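Long-range contacts in UDP-N-acetylglucosamine 4-epimerase (Bacillus cereus, PDB 3M2P), which probably interconverts UDP-N-acetylglucosamine and UDP-N-acetylgalactosamine as a nucleotide-binding member of the NAD(P)-dependent epimerase/dehydratase family: residues 29-34 and 44-49; 55-60 and 96-101; 187-192 and 247-252. All blocks are in the same frame, centred on the assembly; numbering follows the deposited sequence.

Contacts 1 and 2 sit side by side in the Rossmann half of the chain, while contact 3 lies on the opposite side of the chain's centre, about 42 Å from contact 1 between centres. Strand 45-48 of contact 1 runs on into helix 53-59 of contact 2, and the two touch where Ser49 OG meets Asp55 OD2. Contacts 1 and 3 are parallel strand pairs, but contact 1 belongs to the large sheet and carries a salt bridge, whereas contact 3 is a two-strand sheet with an apolar face turned to helices. Contact 2 joins helix ends through one side-chain amide hydrogen bond with apolar packing round it. About half the touching residues of contacts 1 and 2 are buried; contact 3 is nearer the surface.

Contact 1 of 3, residues 29-34 and 44-49; sequences PIILTR and YEYRVS
Strands 29-33 and 45-48 run parallel, their axes at 30° to each other. Ile31 opens the backbone ladder: its N-H goes to Glu45 O, and its O takes a nearly straight bond from Arg47 N (2.8 Å). Thr33 N adds a weak rung to Arg47 O, and Ser49 N closes the ladder at Thr33 O. Arg47 CB lies against Leu32 CD1 at 3.9 Å, and the extended Arg47 chain then crosses Ile30 obliquely, with CD 3.6 Å from Ile30 CG2. At the tip, Ile30 CD1 sits over the centre of one guanidinium face. Arg47 grips Glu45 side-on, NE reaching OE2 and NH2 reaching OE1, each at 3.1 Å; both oxygens lie near the guanidinium plane but are met from above the carboxylate plane. This should hold the guanidinium flat over Ile30. NH1 turns to Asp62 in a second salt bridge. On the other face of the sheet Ile31 CG2 lies 3.4 Å from Tyr46 CD2, and Ile31 CD1 reaches Tyr44 CB. Where the strands end, a water joins Arg34 O to Ser49 O. This is a parallel pair of a Rossmann fold; Arg34, a UDP-site residue, directly follows strand 29-33.

Contact 2 of 3, residues 55-60 and 96-101; sequences DLINQL and CYENNI
Helices 53-59 and 83-98 both finish here, their backbones coming nearest at Ile57 and Asn99 (CA to CA 6.7 Å), and the second ends in a Schellman motif, Asn100 at phi 60° with Ile101 N bonded back to Cys96 O and Asn100 N to Tyr97 O. The side chain that bridges the gap is Asn99. With CG anti to its own carbonyl carbon (chi1 -72°), the amide reaches across to the last turn of the other helix, where Asn99 ND2 donates to Ile57 O at 2.8 Å. The bond arrives in the carbonyl plane on a lone pair, and the acceptor lies close to the plane of the Asn99 amide. ND2 also bonds Ala95 O in its own helix, so one NH2 group links the two helix ends and its rotation is fixed from both sides. The flank of this bond is apolar. Leu60, the first residue beyond its helix, sets CB 3.7 Å from Asn99 ND2 and sends CD1 to Cys96 SG at 3.8 Å. Ile101 CD1 comes up to Leu60 O. Farther out, Ile57 crosses Glu98 obliquely, CD1 resting on the aliphatic CG at 4.0 Å. Leu60 and Cys96 both lean on Val66 of strand 65-68, which lies beneath the pair. Helix 53-59 carries the chain from strand 45-48 over to strand 65-68, and helix 83-98 carries it onward to strand 103-109; two neighbouring connecting helices packed on one face of a parallel sheet are characteristic of the Rossmann fold.

Contact 3 of 3, residues 187-192 and 247-252; sequences LTLHAN and DNLLVK
Side-chain torsions set up this contact. Leu249 holds CG anti to its backbone N (chi1 175°), and chi2 then turns CD1 toward the other strand, 3.3 Å from Leu187 O and 4.0 Å from Leu189 CG. Thr188 keeps OG1 in the crowded position between its backbone N and carbonyl carbon (chi1 60°), leaving CG2 anti to the carbonyl carbon and lying alongside Leu250 CB at 3.5 Å. Lys252 sets CG anti to its carbonyl carbon (chi1 -73°) and runs on roughly extended, so that its chain crosses Thr188 obliquely with Lys252 CD 3.7 Å from Thr188 OG1; a bend at chi3 turns only the end of the chain. Between the strands runs a ladder of four backbone bonds. Leu187 gives its N-H to Asn248 O at 3.0 Å and receives Leu250 N on its own O at 2.6 Å; Leu189 N then goes to Leu250 O at 2.8 Å, and Lys252 N to Leu189 O at 3.1 Å. The two middle bonds come in nearly along the C=O axis, while the outer two donors stand above the carbonyl plane. At its start Asn248 is the centre of an inverse gamma turn, and its ND2 is bonded to Asn245. Past the strands the chain of 187-192 continues, and Val251 CG1 packs against Ala191 CA. Leu187, Leu189, Leu249 and Val251 share one face of this little sheet; Thr188 and Leu250 share the other. Behind the first face lie two helices: Leu187 and Leu189 touch both 173-182, at Phe177, and 232-242, where Leu249 also meets Tyr233 and Asn237. The strands therefore form a two-strand parallel sheet, separate from the large one, packed against those helices.

Contact 1 of 3, residues 29-34 and 44-49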
loop_
_atom_site.group_PDB
_atom_site.type_symbol
_atom_site.label_atom_id
_atom_site.label_comp_id
_atom_site.label_asym_id
_atom_site.label_seq_id
_atom_site.Cartn_x
_atom_site.Cartn_y
_atom_site.Cartn_z
ATOM N N PRO A 29 5.904 30.409 2.578
ATOM C CA PRO A 29 6.012 29.226 1.728
ATOM C C PRO A 29 7.408 29.122 1.132
ATOM O O PRO A 29 7.958 30.129 0.693
ATOM C CB PRO A 29 5.001 29.504 0.608
ATOM C CG PRO A 29 4.333 30.802 0.949
ATOM C CD PRO A 29 5.242 31.516 1.879
ATOM N N ILE A 30 7.977 27.923 1.134
ATOM C CA ILE A 30 9.231 27.679 0.441
ATOM C C ILE A 30 9.044 26.509 -0.519
ATOM O O ILE A 30 8.990 25.355 -0.102
ATOM C CB ILE A 30 10.393 27.439 1.427
ATOM C CG1 ILE A 30 10.916 28.788 1.931
ATOM C CG2 ILE A 30 11.519 26.670 0.767
ATOM C CD1 ILE A 30 11.754 28.700 3.184
ATOM N N ILE A 31 8.909 26.830 -1.805
ATOM C CA ILE A 31 8.633 25.840 -2.842
ATOM C C ILE A 31 9.858 25.003 -3.152
ATOM O O ILE A 31 10.873 25.535 -3.575
ATOM C CB ILE A 31 8.179 26.504 -4.173
ATOM C CG1 ILE A 31 6.740 27.020 -4.082
ATOM C CG2 ILE A 31 8.278 25.528 -5.313
ATOM C CD1 ILE A 31 6.623 28.492 -3.713
ATOM N N LEU A 32 9.756 23.694 -2.944
ATOM C CA LEU A 32 10.771 22.752 -3.409
ATOM C C LEU A 32 10.397 22.200 -4.770
ATOM O O LEU A 32 9.264 21.772 -4.984
ATOM C CB LEU A 32 10.944 21.592 -2.429
ATOM C CG LEU A 32 12.138 21.711 -1.487
ATOM C CD1 LEU A 32 12.140 23.097 -0.883
ATOM C CD2 LEU A 32 12.084 20.642 -0.411
ATOM N N THR A 33 11.358 22.208 -5.684
ATOM C CA THR A 33 11.143 21.711 -7.031
ATOM C C THR A 33 12.460 21.195 -7.609
ATOM O O THR A 33 13.535 21.597 -7.177
ATOM C CB THR A 33 10.552 22.818 -7.930
ATOM O OG1 THR A 33 10.423 22.341 -9.276
ATOM C CG2 THR A 33 11.438 24.051 -7.905
ATOM N N ARG A 34 12.370 20.296 -8.587
ATOM C CA ARG A 34 13.561 19.744 -9.230
ATOM C C ARG A 34 14.180 20.721 -10.218
ATOM O O ARG A 34 15.336 20.556 -10.619
ATOM C CB ARG A 34 13.242 18.424 -9.931
ATOM C CG ARG A 34 13.239 17.216 -9.014
ATOM C CD ARG A 34 13.226 15.924 -9.815
ATOM N NE ARG A 34 13.674 14.771 -9.032
ATOM C CZ ARG A 34 12.866 13.824 -8.550
ATOM N NH1 ARG A 34 11.547 13.889 -8.770
ATOM N NH2 ARG A 34 13.379 12.808 -7.846
ATOM N N TYR A 44 7.607 33.998 -4.467
ATOM C CA TYR A 44 7.872 33.087 -3.369
ATOM C C TYR A 44 9.327 32.642 -3.447
ATOM O O TYR A 44 9.948 32.727 -4.510
ATOM C CB TYR A 44 6.967 31.862 -3.490
ATOM C CG TYR A 44 5.485 32.167 -3.595
ATOM C CD1 TYR A 44 4.857 32.982 -2.662
ATOM C CD2 TYR A 44 4.706 31.608 -4.602
ATOM C CE1 TYR A 44 3.499 33.252 -2.737
ATOM C CE2 TYR A 44 3.345 31.870 -4.687
ATOM C CZ TYR A 44 2.745 32.694 -3.748
ATOM O OH TYR A 44 1.390 32.969 -3.816
ATOM N N GLU A 45 9.880 32.166 -2.336
ATOM C CA GLU A 45 11.203 31.556 -2.394
ATOM C C GLU A 45 11.101 30.171 -3.037
ATOM O O GLU A 45 10.359 29.312 -2.558
ATOM C CB GLU A 45 11.874 31.488 -1.008
ATOM C CG GLU A 45 12.948 30.396 -0.886
ATOM C CD GLU A 45 14.217 30.816 -0.117
ATOM O OE1 GLU A 45 14.134 31.340 1.023
ATOM O OE2 GLU A 45 15.318 30.583 -0.660
ATOM N N TYR A 46 11.816 29.974 -4.144
ATOM C CA TYR A 46 11.995 28.641 -4.712
ATOM C C TYR A 46 13.358 28.093 -4.283
ATOM O O TYR A 46 14.350 28.824 -4.250
ATOM C CB TYR A 46 11.917 28.676 -6.238
ATOM C CG TYR A 46 10.550 29.009 -6.787
ATOM C CD1 TYR A 46 10.140 30.330 -6.939
ATOM C CD2 TYR A 46 9.669 28.004 -7.169
ATOM C CE1 TYR A 46 8.891 30.636 -7.445
ATOM C CE2 TYR A 46 8.421 28.303 -7.671
ATOM C CZ TYR A 46 8.040 29.619 -7.806
ATOM O OH TYR A 46 6.797 29.914 -8.311
ATOM N N ARG A 47 13.392 26.812 -3.933
ATOM C CA ARG A 47 14.632 26.123 -3.622
ATOM C C ARG A 47 14.730 24.873 -4.474
ATOM O O ARG A 47 13.908 23.976 -4.352
ATOM C CB ARG A 47 14.699 25.774 -2.137
ATOM C CG ARG A 47 15.133 26.949 -1.280
ATOM C CD ARG A 47 15.027 26.664 0.201
ATOM N NE ARG A 47 15.102 27.906 0.965
ATOM C CZ ARG A 47 15.237 27.978 2.286
ATOM N NH1 ARG A 47 15.308 26.875 3.019
ATOM N NH2 ARG A 47 15.296 29.163 2.873
ATOM N N VAL A 48 15.720 24.823 -5.356
ATOM C CA VAL A 48 15.853 23.705 -6.275
ATOM C C VAL A 48 16.483 22.529 -5.548
ATOM O O VAL A 48 17.419 22.716 -4.774
ATOM C CB VAL A 48 16.721 24.088 -7.474
ATOM C CG1 VAL A 48 17.051 22.861 -8.304
ATOM C CG2 VAL A 48 16.021 25.147 -8.295
ATOM N N SER A 49 15.969 21.324 -5.784
ATOM C CA SER A 49 16.488 20.131 -5.112
ATOM C C SER A 49 16.496 18.885 -5.998
ATOM O O SER A 49 15.797 18.822 -7.010
ATOM C CB SER A 49 15.708 19.848 -3.830
ATOM O OG SER A 49 16.114 18.618 -3.250
HETATM O O HOH W 1 17.341 18.722 -9.397
#

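Contact 2 of 3, residues 55-60 and 96-101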
loop_
_atom_site.group_PDB
_atom_site.type_symbol
_atom_site.label_atom_id
_atom_site.label_comp_id
_atom_site.label_asym_id
_atom_site.label_seq_id
_atom_site.Cartn_x
_atom_site.Cartn_y
_atom_site.Cartn_z
ATOM N N ASP A 55 21.048 16.277 -0.025
ATOM C CA ASP A 55 20.648 17.583 -0.510
ATOM C C ASP A 55 19.497 18.190 0.283
ATOM O O ASP A 55 19.512 19.382 0.587
ATOM C CB ASP A 55 20.255 17.523 -1.972
ATOM C CG ASP A 55 20.112 18.883 -2.555
ATOM O OD1 ASP A 55 21.076 19.661 -2.446
ATOM O OD2 ASP A 55 19.041 19.194 -3.094
ATOM N N LEU A 56 18.490 17.381 0.597
ATOM C CA LEU A 56 17.318 17.894 1.308
ATOM C C LEU A 56 17.736 18.381 2.692
ATOM O O LEU A 56 17.252 19.416 3.175
ATOM C CB LEU A 56 16.212 16.830 1.404
ATOM C CG LEU A 56 15.597 16.432 0.059
ATOM C CD1 LEU A 56 14.905 15.084 0.151
ATOM C CD2 LEU A 56 14.656 17.526 -0.456
ATOM N N ILE A 57 18.643 17.629 3.315
ATOM C CA ILE A 57 19.191 18.012 4.600
ATOM C C ILE A 57 19.472 19.506 4.574
ATOM O O ILE A 57 19.109 20.223 5.494
ATOM C CB ILE A 57 20.470 17.220 4.928
ATOM C CG1 ILE A 57 20.105 15.854 5.503
ATOM C CG2 ILE A 57 21.338 17.972 5.917
ATOM C CD1 ILE A 57 21.280 14.976 5.725
ATOM N N ASN A 58 20.076 19.979 3.495
ATOM C CA ASN A 58 20.408 21.390 3.379
ATOM C C ASN A 58 19.254 22.273 2.903
ATOM O O ASN A 58 19.156 23.432 3.314
ATOM C CB ASN A 58 21.648 21.579 2.505
ATOM C CG ASN A 58 22.892 20.987 3.142
ATOM O OD1 ASN A 58 23.723 20.376 2.474
ATOM N ND2 ASN A 58 23.012 21.151 4.458
ATOM N N GLN A 59 18.374 21.741 2.060
ATOM C CA GLN A 59 17.235 22.526 1.597
ATOM C C GLN A 59 16.188 22.700 2.706
ATOM O O GLN A 59 15.245 23.476 2.568
ATOM C CB GLN A 59 16.600 21.895 0.353
ATOM C CG GLN A 59 17.590 21.579 -0.759
ATOM C CD GLN A 59 18.327 22.805 -1.248
ATOM O OE1 GLN A 59 17.719 23.807 -1.604
ATOM N NE2 GLN A 59 19.646 22.731 -1.268
ATOM N N LEU A 60 16.361 21.986 3.811
ATOM C CA LEU A 60 15.426 22.081 4.923
ATOM C C LEU A 60 16.035 22.643 6.220
ATOM O O LEU A 60 15.375 22.625 7.268
ATOM C CB LEU A 60 14.815 20.710 5.205
ATOM C CG LEU A 60 13.886 20.108 4.159
ATOM C CD1 LEU A 60 13.223 18.861 4.725
ATOM C CD2 LEU A 60 12.860 21.118 3.725
ATOM N N CYS A 96 14.114 15.492 7.287
ATOM C CA CYS A 96 13.312 16.162 8.298
ATOM C C CYS A 96 13.852 15.867 9.688
ATOM O O CYS A 96 14.070 16.775 10.469
ATOM C CB CYS A 96 11.849 15.752 8.167
ATOM S SG CYS A 96 10.994 16.740 6.927
ATOM N N TYR A 97 14.077 14.587 9.968
ATOM C CA TYR A 97 14.671 14.138 11.218
ATOM C C TYR A 97 16.016 14.807 11.531
ATOM O O TYR A 97 16.225 15.296 12.639
ATOM C CB TYR A 97 14.822 12.622 11.197
ATOM C CG TYR A 97 15.393 12.033 12.470
ATOM C CD1 TYR A 97 14.566 11.754 13.564
ATOM C CD2 TYR A 97 16.753 11.743 12.581
ATOM C CE1 TYR A 97 15.075 11.208 14.731
ATOM C CE2 TYR A 97 17.272 11.198 13.742
ATOM C CZ TYR A 97 16.428 10.933 14.817
ATOM O OH TYR A 97 16.936 10.393 15.982
ATOM N N GLU A 98 16.928 14.833 10.569
ATOM C CA GLU A 98 18.198 15.507 10.785
ATOM C C GLU A 98 17.985 16.934 11.241
ATOM O O GLU A 98 18.586 17.373 12.221
ATOM C CB GLU A 98 19.064 15.494 9.532
ATOM C CG GLU A 98 20.023 14.340 9.494
ATOM C CD GLU A 98 21.026 14.374 10.650
ATOM O OE1 GLU A 98 21.519 15.478 11.003
ATOM O OE2 GLU A 98 21.329 13.285 11.197
ATOM N N ASN A 99 17.135 17.663 10.529
ATOM C CA ASN A 99 16.905 19.074 10.832
ATOM C C ASN A 99 15.957 19.268 12.010
ATOM O O ASN A 99 15.617 20.394 12.386
ATOM C CB ASN A 99 16.384 19.794 9.597
ATOM C CG ASN A 99 17.453 19.983 8.545
ATOM O OD1 ASN A 99 18.372 20.789 8.726
ATOM N ND2 ASN A 99 17.344 19.248 7.437
ATOM N N ASN A 100 15.559 18.144 12.595
ATOM C CA ASN A 100 14.602 18.102 13.692
ATOM C C ASN A 100 13.217 18.694 13.382
ATOM O O ASN A 100 12.604 19.338 14.236
ATOM C CB ASN A 100 15.195 18.720 14.955
ATOM C CG ASN A 100 14.958 17.852 16.182
ATOM O OD1 ASN A 100 15.630 16.826 16.372
ATOM N ND2 ASN A 100 13.993 18.250 17.018
ATOM N N ILE A 101 12.737 18.471 12.158
ATOM C CA ILE A 101 11.369 18.817 11.785
ATOM C C ILE A 101 10.443 17.649 12.089
ATOM O O ILE A 101 10.766 16.499 11.812
ATOM C CB ILE A 101 11.217 19.115 10.281
ATOM C CG1 ILE A 101 11.864 20.442 9.891
ATOM C CG2 ILE A 101 9.765 19.144 9.915
ATOM C CD1 ILE A 101 13.152 20.277 9.141
#

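Contact 3 of 3, residues 187-192 and 247-252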
loop_
_atom_site.group_PDB
_atom_site.type_symbol
_atom_site.label_atom_id
_atom_site.label_comp_id
_atom_site.label_asym_id
_atom_site.label_seq_id
_atom_site.Cartn_x
_atom_site.Cartn_y
_atom_site.Cartn_z
ATOM N N LEU A 187 -22.010 18.958 -23.321
ATOM C CA LEU A 187 -21.402 17.923 -22.487
ATOM C C LEU A 187 -22.062 16.568 -22.769
ATOM O O LEU A 187 -23.280 16.486 -22.951
ATOM C CB LEU A 187 -21.561 18.266 -21.007
ATOM C CG LEU A 187 -20.576 19.239 -20.360
ATOM C CD1 LEU A 187 -20.173 20.351 -21.309
ATOM C CD2 LEU A 187 -21.161 19.799 -19.080
ATOM N N THR A 188 -21.257 15.508 -22.810
ATOM C CA THR A 188 -21.774 14.162 -23.034
ATOM C C THR A 188 -21.349 13.231 -21.907
ATOM O O THR A 188 -20.379 13.501 -21.202
ATOM C CB THR A 188 -21.297 13.575 -24.376
ATOM O OG1 THR A 188 -19.867 13.503 -24.391
ATOM C CG2 THR A 188 -21.760 14.428 -25.531
ATOM N N LEU A 189 -22.090 12.143 -21.734
ATOM C CA LEU A 189 -21.742 11.115 -20.771
ATOM C C LEU A 189 -21.868 9.805 -21.501
ATOM O O LEU A 189 -22.923 9.534 -22.054
ATOM C CB LEU A 189 -22.726 11.135 -19.601
ATOM C CG LEU A 189 -22.704 12.313 -18.616
ATOM C CD1 LEU A 189 -23.962 12.312 -17.792
ATOM C CD2 LEU A 189 -21.492 12.274 -17.707
ATOM N N HIS A 190 -20.817 8.990 -21.519
ATOM C CA HIS A 190 -20.871 7.726 -22.253
ATOM C C HIS A 190 -22.183 6.987 -22.036
ATOM O O HIS A 190 -22.850 6.589 -22.988
ATOM C CB HIS A 190 -19.711 6.792 -21.895
ATOM C CG HIS A 190 -19.691 5.534 -22.711
ATOM N ND1 HIS A 190 -20.148 4.324 -22.230
ATOM C CD2 HIS A 190 -19.307 5.309 -23.990
ATOM C CE1 HIS A 190 -20.034 3.406 -23.173
ATOM N NE2 HIS A 190 -19.527 3.978 -24.249
ATOM N N ALA A 191 -22.530 6.785 -20.773
ATOM C CA ALA A 191 -23.838 6.257 -20.404
ATOM C C ALA A 191 -24.255 6.881 -19.073
ATOM O O ALA A 191 -23.517 7.685 -18.509
ATOM C CB ALA A 191 -23.802 4.742 -20.308
ATOM N N ASN A 192 -25.440 6.535 -18.584
ATOM C CA ASN A 192 -25.854 6.983 -17.262
ATOM C C ASN A 192 -25.254 6.109 -16.181
ATOM O O ASN A 192 -25.032 4.920 -16.389
ATOM C CB ASN A 192 -27.369 6.961 -17.142
ATOM C CG ASN A 192 -27.985 8.298 -17.429
ATOM O OD1 ASN A 192 -27.518 9.336 -16.936
ATOM N ND2 ASN A 192 -29.050 8.292 -18.226
ATOM N N ASP A 247 -28.827 22.748 -19.629
ATOM C CA ASP A 247 -29.453 21.617 -20.323
ATOM C C ASP A 247 -28.617 21.013 -21.455
ATOM O O ASP A 247 -28.936 19.942 -21.975
ATOM C CB ASP A 247 -30.858 21.984 -20.807
ATOM C CG ASP A 247 -31.822 22.235 -19.653
ATOM O OD1 ASP A 247 -31.478 21.890 -18.499
ATOM O OD2 ASP A 247 -32.924 22.774 -19.900
ATOM N N ASN A 248 -27.539 21.694 -21.820
ATOM C CA ASN A 248 -26.673 21.215 -22.877
ATOM C C ASN A 248 -25.939 19.934 -22.453
ATOM O O ASN A 248 -24.714 19.925 -22.317
ATOM C CB ASN A 248 -25.690 22.317 -23.287
ATOM C CG ASN A 248 -25.261 22.207 -24.744
ATOM O OD1 ASN A 248 -25.741 21.340 -25.480
ATOM N ND2 ASN A 248 -24.359 23.089 -25.169
ATOM N N LEU A 249 -26.693 18.856 -22.237
ATOM C CA LEU A 249 -26.114 17.561 -21.868
ATOM C C LEU A 249 -26.629 16.415 -22.750
ATOM O O LEU A 249 -27.828 16.286 -22.987
ATOM C CB LEU A 249 -26.387 17.255 -20.394
ATOM C CG LEU A 249 -25.976 15.893 -19.830
ATOM C CD1 LEU A 249 -24.469 15.639 -19.939
ATOM C CD2 LEU A 249 -26.435 15.786 -18.385
ATOM N N LEU A 250 -25.709 15.588 -23.233
ATOM C CA LEU A 250 -26.044 14.475 -24.105
ATOM C C LEU A 250 -25.612 13.183 -23.428
ATOM O O LEU A 250 -24.502 13.087 -22.918
ATOM C CB LEU A 250 -25.300 14.633 -25.437
ATOM C CG LEU A 250 -25.611 13.834 -26.713
ATOM C CD1 LEU A 250 -25.801 12.345 -26.458
ATOM C CD2 LEU A 250 -26.813 14.421 -27.428
ATOM N N VAL A 251 -26.484 12.186 -23.408
ATOM C CA VAL A 251 -26.061 10.854 -23.004
ATOM C C VAL A 251 -25.923 9.966 -24.251
ATOM O O VAL A 251 -26.921 9.615 -24.897
ATOM C CB VAL A 251 -27.018 10.234 -21.978
ATOM C CG1 VAL A 251 -26.546 8.842 -21.598
ATOM C CG2 VAL A 251 -27.097 11.112 -20.751
ATOM N N LYS A 252 -24.676 9.622 -24.583
ATOM C CA LYS A 252 -24.344 8.907 -25.820
ATOM C C LYS A 252 -25.007 7.532 -25.991
ATOM O O LYS A 252 -25.443 7.195 -27.087
ATOM C CB LYS A 252 -22.821 8.788 -25.975
ATOM C CG LYS A 252 -22.129 10.102 -26.343
ATOM C CD LYS A 252 -20.689 10.150 -25.852
ATOM C CE LYS A 252 -19.715 9.544 -26.836
ATOM N NZ LYS A 252 -18.348 9.361 -26.244
#